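Local coordinates for protein agglutinin (Narcissus pseudonarcissus, PDB 3DZW) that binds mannose and alpha-1,3-linked mannobiose through several separate sugar sites, as a tetrameric monocot mannose-binding lectin, at residues L31-Y34 / P39-A42; L33-K38 / K90-V95. All blocks are in the same frame, centred on the assembly; numbering follows the deposited sequence.

Interaction 1: residues L31-Y34 / P39-A42. With MAN (alpha-D-mannopyranose), chain D.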
loop_
_atom_site.group_PDB
_atom_site.type_symbol
_atom_site.label_atom_id
_atom_site.label_comp_id
_atom_site.label_asym_id
_atom_site.label_seq_id
_atom_site.Cartn_x
_atom_site.Cartn_y
_atom_site.Cartn_z
ATOM N N LEU A 31 -19.925 13.173 3.292
ATOM C CA LEU A 31 -19.021 12.218 2.625
ATOM C C LEU A 31 -18.252 13.030 1.643
ATOM O O LEU A 31 -18.828 13.561 0.690
ATOM C CB LEU A 31 -19.817 11.121 1.936
ATOM C CG LEU A 31 -19.060 10.080 1.094
ATOM C CD1 LEU A 31 -18.062 9.306 1.916
ATOM C CD2 LEU A 31 -20.067 9.130 0.423
ATOM N N VAL A 32 -16.930 13.131 1.849
ATOM C CA VAL A 32 -16.091 13.990 1.035
ATOM C C VAL A 32 -14.818 13.351 0.441
ATOM O O VAL A 32 -14.176 12.515 1.075
ATOM C CB VAL A 32 -15.607 15.186 1.911
ATOM C CG1 VAL A 32 -14.833 16.217 1.079
ATOM C CG2 VAL A 32 -16.785 15.850 2.627
ATOM N N LEU A 33 -14.482 13.774 -0.792
ATOM C CA LEU A 33 -13.269 13.354 -1.484
ATOM C C LEU A 33 -12.286 14.499 -1.436
ATOM O O LEU A 33 -12.599 15.615 -1.896
ATOM C CB LEU A 33 -13.554 12.995 -2.945
ATOM C CG LEU A 33 -12.331 12.608 -3.815
ATOM C CD1 LEU A 33 -11.631 11.365 -3.275
ATOM C CD2 LEU A 33 -12.740 12.395 -5.263
ATOM N N TYR A 34 -11.095 14.249 -0.864
ATOM C CA TYR A 34 -10.037 15.268 -0.773
ATOM C C TYR A 34 -8.811 14.941 -1.603
ATOM O O TYR A 34 -8.423 13.776 -1.723
ATOM C CB TYR A 34 -9.549 15.441 0.681
ATOM C CG TYR A 34 -10.518 16.076 1.633
ATOM C CD1 TYR A 34 -10.605 17.466 1.741
ATOM C CD2 TYR A 34 -11.319 15.299 2.465
ATOM C CE1 TYR A 34 -11.481 18.062 2.618
ATOM C CE2 TYR A 34 -12.208 15.887 3.352
ATOM C CZ TYR A 34 -12.282 17.272 3.428
ATOM O OH TYR A 34 -13.160 17.873 4.312
ATOM N N PRO A 39 -11.024 19.904 -0.916
ATOM C CA PRO A 39 -12.192 19.080 -1.197
ATOM C C PRO A 39 -12.595 19.256 -2.650
ATOM O O PRO A 39 -12.732 20.390 -3.122
ATOM C CB PRO A 39 -13.258 19.645 -0.261
ATOM C CG PRO A 39 -12.874 21.057 -0.053
ATOM C CD PRO A 39 -11.378 21.119 -0.151
ATOM N N ILE A 40 -12.765 18.147 -3.358
ATOM C CA ILE A 40 -13.132 18.182 -4.792
ATOM C C ILE A 40 -14.547 17.613 -5.099
ATOM O O ILE A 40 -15.076 17.838 -6.186
ATOM C CB ILE A 40 -12.054 17.463 -5.668
ATOM C CG1 ILE A 40 -11.890 16.000 -5.269
ATOM C CG2 ILE A 40 -10.707 18.204 -5.568
ATOM C CD1 ILE A 40 -10.876 15.252 -6.107
ATOM N N TRP A 41 -15.138 16.883 -4.142
ATOM C CA TRP A 41 -16.488 16.318 -4.302
ATOM C C TRP A 41 -17.066 16.007 -2.936
ATOM O O TRP A 41 -16.328 15.658 -2.005
ATOM C CB TRP A 41 -16.461 15.046 -5.158
ATOM C CG TRP A 41 -17.849 14.448 -5.461
ATOM C CD1 TRP A 41 -18.614 14.675 -6.571
ATOM C CD2 TRP A 41 -18.600 13.537 -4.638
ATOM N NE1 TRP A 41 -19.795 13.963 -6.490
ATOM C CE2 TRP A 41 -19.814 13.263 -5.314
ATOM C CE3 TRP A 41 -18.369 12.936 -3.393
ATOM C CZ2 TRP A 41 -20.789 12.404 -4.790
ATOM C CZ3 TRP A 41 -19.342 12.083 -2.873
ATOM C CH2 TRP A 41 -20.538 11.828 -3.575
ATOM N N ALA A 42 -18.389 16.128 -2.806
ATOM C CA ALA A 42 -19.063 15.824 -1.542
ATOM C C ALA A 42 -20.551 15.594 -1.743
ATOM O O ALA A 42 -21.126 16.013 -2.754
ATOM C CB ALA A 42 -18.830 16.944 -0.526
HETATM C C1 MAN D . -18.417 21.220 4.769
HETATM C C2 MAN D . -17.594 20.345 5.795
HETATM C C3 MAN D . -16.117 20.371 5.431
HETATM C C4 MAN D . -15.918 19.961 3.947
HETATM C C5 MAN D . -16.768 20.804 2.962
HETATM C C6 MAN D . -16.685 20.251 1.553
HETATM O O1 MAN D . -18.625 22.673 5.103
HETATM O O2 MAN D . -18.084 19.025 5.811
HETATM O O3 MAN D . -15.422 19.507 6.310
HETATM O O4 MAN D . -14.568 20.093 3.590
HETATM O O5 MAN D . -18.149 20.845 3.322
HETATM O O6 MAN D . -17.568 20.979 0.718
#
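Strands 31-34 and 39-42 run antiparallel with axes 4.7 Å apart, and a beta bulge at Ile40-Trp41, opposite Leu33, shifts the register by one residue between Leu33 and Tyr34. Leu33 makes both hydrogen bonds of the pairing. Leu33 N donates to Trp41 O at 2.9 Å, almost straight at 175°, and Leu33 O accepts from Ile40 N. Val32, Tyr34, Pro39 and Ala42 share one face of the sheet. Val32 CG1 lies against one face of the Tyr34 ring, near its rim, and also packs beside Pro39 CB at 4.0 Å. Tyr34 CE1 meets Pro39 CB at 3.7 Å. The Tyr34 hydroxyl accepts a hydrogen bond from mannose O4, 2.7 Å from OH, while Pro39 CB touches the sugar's C6. This is the edge of a mannose pocket completed by Gln26, Asp28 and Asn30. Leu33 and Trp41 point to the other face, where their CB atoms pack. Ile40 CG1 sits between the backbone N and the carbonyl carbon (chi1 60°), which turns CG1 and CD1 to Leu33; CD1 lies 3.5 Å from Leu33 CD2. The hairpin is half of a four-stranded antiparallel sheet. Strand 21-25 flanks strand 31-35, and its Phe23 touches Leu31, Leu33 and Trp41.

Interaction 2: residues L33-K38 / K90-V95. With MAN (alpha-D-mannopyranose), chain G; MAN (alpha-D-mannopyranose), chain C; MAN (alpha-D-mannopyranose), chain D.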
loop_
_atom_site.group_PDB
_atom_site.type_symbol
_atom_site.label_atom_id
_atom_site.label_comp_id
_atom_site.label_asym_id
_atom_site.label_seq_id
_atom_site.Cartn_x
_atom_site.Cartn_y
_atom_site.Cartn_z
ATOM N N LEU A 33 -14.482 13.774 -0.792
ATOM C CA LEU A 33 -13.269 13.354 -1.484
ATOM C C LEU A 33 -12.286 14.499 -1.436
ATOM O O LEU A 33 -12.599 15.615 -1.896
ATOM C CB LEU A 33 -13.554 12.995 -2.945
ATOM C CG LEU A 33 -12.331 12.608 -3.815
ATOM C CD1 LEU A 33 -11.631 11.365 -3.275
ATOM C CD2 LEU A 33 -12.740 12.395 -5.263
ATOM N N TYR A 34 -11.095 14.249 -0.864
ATOM C CA TYR A 34 -10.037 15.268 -0.773
ATOM C C TYR A 34 -8.811 14.941 -1.603
ATOM O O TYR A 34 -8.423 13.776 -1.723
ATOM C CB TYR A 34 -9.549 15.441 0.681
ATOM C CG TYR A 34 -10.518 16.076 1.633
ATOM C CD1 TYR A 34 -10.605 17.466 1.741
ATOM C CD2 TYR A 34 -11.319 15.299 2.465
ATOM C CE1 TYR A 34 -11.481 18.062 2.618
ATOM C CE2 TYR A 34 -12.208 15.887 3.352
ATOM C CZ TYR A 34 -12.282 17.272 3.428
ATOM O OH TYR A 34 -13.160 17.873 4.312
ATOM N N ASP A 35 -8.203 15.984 -2.184
ATOM C CA ASP A 35 -6.959 15.867 -2.909
ATOM C C ASP A 35 -6.025 16.626 -1.989
ATOM O O ASP A 35 -5.918 17.858 -2.060
ATOM C CB ASP A 35 -7.051 16.463 -4.304
ATOM C CG ASP A 35 -5.750 16.320 -5.097
ATOM O OD1 ASP A 35 -4.723 15.989 -4.502
ATOM O OD2 ASP A 35 -5.767 16.551 -6.325
ATOM N N VAL A 36 -5.370 15.876 -1.087
ATOM C CA VAL A 36 -4.512 16.446 -0.044
ATOM C C VAL A 36 -5.446 17.307 0.872
ATOM O O VAL A 36 -6.321 16.753 1.532
ATOM C CB VAL A 36 -3.271 17.233 -0.585
ATOM C CG1 VAL A 36 -2.407 17.716 0.578
ATOM C CG2 VAL A 36 -2.455 16.383 -1.471
ATOM N N ASP A 37 -5.300 18.639 0.865
ATOM C CA ASP A 37 -6.142 19.508 1.723
ATOM C C ASP A 37 -7.337 20.154 1.002
ATOM O O ASP A 37 -8.087 20.926 1.614
ATOM C CB ASP A 37 -5.280 20.622 2.384
ATOM C CG ASP A 37 -4.595 21.554 1.350
ATOM O OD1 ASP A 37 -4.111 21.055 0.302
ATOM O OD2 ASP A 37 -4.513 22.776 1.616
ATOM N N LYS A 38 -7.537 19.819 -0.276
ATOM C CA LYS A 38 -8.611 20.440 -1.066
ATOM C C LYS A 38 -9.793 19.510 -1.359
ATOM O O LYS A 38 -9.613 18.455 -1.969
ATOM C CB LYS A 38 -8.015 20.954 -2.373
ATOM C CG LYS A 38 -6.828 21.897 -2.129
ATOM C CD LYS A 38 -6.179 22.360 -3.387
ATOM C CE LYS A 38 -4.921 23.184 -3.067
ATOM N NZ LYS A 38 -3.889 22.370 -2.307
ATOM N N LYS A 90 -6.671 5.240 -8.797
ATOM C CA LYS A 90 -5.395 5.941 -8.930
ATOM C C LYS A 90 -5.513 7.216 -9.817
ATOM O O LYS A 90 -4.651 8.105 -9.746
ATOM C CB LYS A 90 -4.312 4.993 -9.485
ATOM C CG LYS A 90 -4.585 4.457 -10.906
ATOM C CD LYS A 90 -3.533 3.435 -11.325
ATOM C CE LYS A 90 -3.818 2.887 -12.716
ATOM N NZ LYS A 90 -2.840 1.824 -13.122
ATOM N N ASP A 91 -6.577 7.296 -10.649
ATOM C CA ASP A 91 -6.800 8.481 -11.514
ATOM C C ASP A 91 -7.696 9.539 -10.824
ATOM O O ASP A 91 -8.116 10.491 -11.455
ATOM C CB ASP A 91 -7.379 8.091 -12.903
ATOM C CG ASP A 91 -8.835 7.563 -12.837
ATOM O OD1 ASP A 91 -9.377 7.354 -11.735
ATOM O OD2 ASP A 91 -9.424 7.365 -13.915
ATOM N N ARG A 92 -7.997 9.310 -9.521
ATOM C CA ARG A 92 -8.798 10.238 -8.655
ATOM C C ARG A 92 -10.353 10.101 -8.786
ATOM O O ARG A 92 -11.100 10.827 -8.130
ATOM C CB ARG A 92 -8.361 11.728 -8.863
ATOM C CG ARG A 92 -8.665 12.622 -7.638
ATOM C CD ARG A 92 -8.219 14.082 -7.813
ATOM N NE ARG A 92 -9.094 14.820 -8.717
ATOM C CZ ARG A 92 -8.981 16.128 -8.978
ATOM N NH1 ARG A 92 -8.031 16.862 -8.394
ATOM N NH2 ARG A 92 -9.832 16.706 -9.814
ATOM N N ASN A 93 -10.824 9.172 -9.609
ATOM C CA ASN A 93 -12.237 8.974 -9.762
ATOM C C ASN A 93 -12.685 7.962 -8.703
ATOM O O ASN A 93 -11.886 7.118 -8.273
ATOM C CB ASN A 93 -12.549 8.464 -11.181
ATOM C CG ASN A 93 -13.990 8.854 -11.682
ATOM O OD1 ASN A 93 -14.769 9.501 -10.971
ATOM N ND2 ASN A 93 -14.302 8.475 -12.929
ATOM N N VAL A 94 -13.942 8.081 -8.248
ATOM C CA VAL A 94 -14.549 7.136 -7.296
ATOM C C VAL A 94 -15.653 6.465 -8.128
ATOM O O VAL A 94 -16.588 7.144 -8.585
ATOM C CB VAL A 94 -15.096 7.805 -6.061
ATOM C CG1 VAL A 94 -15.786 6.786 -5.167
ATOM C CG2 VAL A 94 -13.969 8.521 -5.292
ATOM N N VAL A 95 -15.533 5.140 -8.332
ATOM C CA VAL A 95 -16.444 4.395 -9.207
ATOM C C VAL A 95 -17.026 3.093 -8.633
ATOM O O VAL A 95 -16.334 2.340 -7.955
ATOM C CB VAL A 95 -15.684 4.007 -10.529
ATOM C CG1 VAL A 95 -16.632 3.413 -11.562
ATOM C CG2 VAL A 95 -14.966 5.206 -11.114
HETATM C C1 MAN G . -1.821 25.667 1.244
HETATM C C2 MAN G . -2.013 24.580 0.199
HETATM C C3 MAN G . -1.135 24.845 -1.026
HETATM C C4 MAN G . -1.387 26.240 -1.550
HETATM C C5 MAN G . -1.189 27.255 -0.427
HETATM C C6 MAN G . -1.453 28.690 -0.896
HETATM O O2 MAN G . -3.370 24.533 -0.181
HETATM O O3 MAN G . -1.398 23.900 -2.053
HETATM O O4 MAN G . -0.491 26.484 -2.606
HETATM O O5 MAN G . -2.062 26.945 0.661
HETATM O O6 MAN G . -2.845 28.902 -0.984
HETATM C C1 MAN C . -13.247 7.339 -16.484
HETATM C C2 MAN C . -12.231 6.497 -15.725
HETATM C C3 MAN C . -12.697 5.041 -15.646
HETATM C C4 MAN C . -14.093 4.972 -15.058
HETATM C C5 MAN C . -15.044 5.908 -15.817
HETATM C C6 MAN C . -16.427 5.937 -15.179
HETATM O O2 MAN C . -12.039 7.037 -14.422
HETATM O O3 MAN C . -11.806 4.272 -14.856
HETATM O O4 MAN C . -14.566 3.627 -15.106
HETATM O O5 MAN C . -14.510 7.242 -15.855
HETATM O O6 MAN C . -17.300 6.739 -15.964
HETATM C C1 MAN D . -18.417 21.220 4.769
HETATM C C2 MAN D . -17.594 20.345 5.795
HETATM C C3 MAN D . -16.117 20.371 5.431
HETATM C C4 MAN D . -15.918 19.961 3.947
HETATM C C5 MAN D . -16.768 20.804 2.962
HETATM C C6 MAN D . -16.685 20.251 1.553
HETATM O O1 MAN D . -18.625 22.673 5.103
HETATM O O2 MAN D . -18.084 19.025 5.811
HETATM O O3 MAN D . -15.422 19.507 6.310
HETATM O O4 MAN D . -14.568 20.093 3.590
HETATM O O5 MAN D . -18.149 20.845 3.322
HETATM O O6 MAN D . -17.568 20.979 0.718
#
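Arg92 and Asp35 join the two segments by a salt bridge, while Leu33 packs against the Arg92 backbone and Val94. Arg92 NH1 donates to Asp35 OD2 at 3.1 Å, with a somewhat bent N-H...O angle of 151°. The oxygen lies at the guanidinium edge, in its plane, and uses its anti lone pair. The carboxylate and guanidinium planes are nearly perpendicular, 79° apart. The Arg92 chain is extended until chi3 (74°), where a bend brings the NH1 edge to Asp35 OD2. Asp35 OD1 has a second charged partner, Arg20. The acid is thus held between two arginines, which probably stabilise its negative charge.

Leu33 turns its methyls to the other segment. CD2 lies 3.7 Å from Arg92 O and meets Val94 CG2 tip to tip at 4.1 Å. Thr106 of the second subunit also packs on Leu33 and hydrogen-bonds to Arg92 O. The contact bridges two sheets of the beta-prism II fold of monocot mannose-binding lectins, between a type II' turn at Asp35-Lys38 and the loop leading into strand 94-103. Each loop also binds a mannose in this crystal; Asp91 and Asn93 belong to a sugar pocket. In the turn, Lys38 NZ donates to O2 and O3 of one mannose, and Asp37 OD2 accepts from the same O2. In the loop, Asp91 OD1 closes an Asx turn with Asn93 N. Asp91 OD2 accepts from O2 of another mannose at 2.7 Å. Asn93 ND2 donates to that O2 at 3.1 Å, nearly straight.

From the N terminus, the chain passes through strands 15-18 and 21-25 before reaching strand 31-35, where both contacts start. Interaction 1 closes the short hairpin loop to strand 38-42. Interaction 2 leaves from the end of the same strand and closes a far longer excursion, which takes in strand 38-42, then strands 53-56, 62-65 and 71-74 of a second sheet, then strand 84-88. The contacts share Leu33 and Tyr34 and cross, since 39-42 lies inside the loop that interaction 2 closes. The first is local to one sheet; the second ties that sheet to the one containing strand 94-103. They touch where Ile40 packs on Arg92, and both meet the second subunit at Thr106.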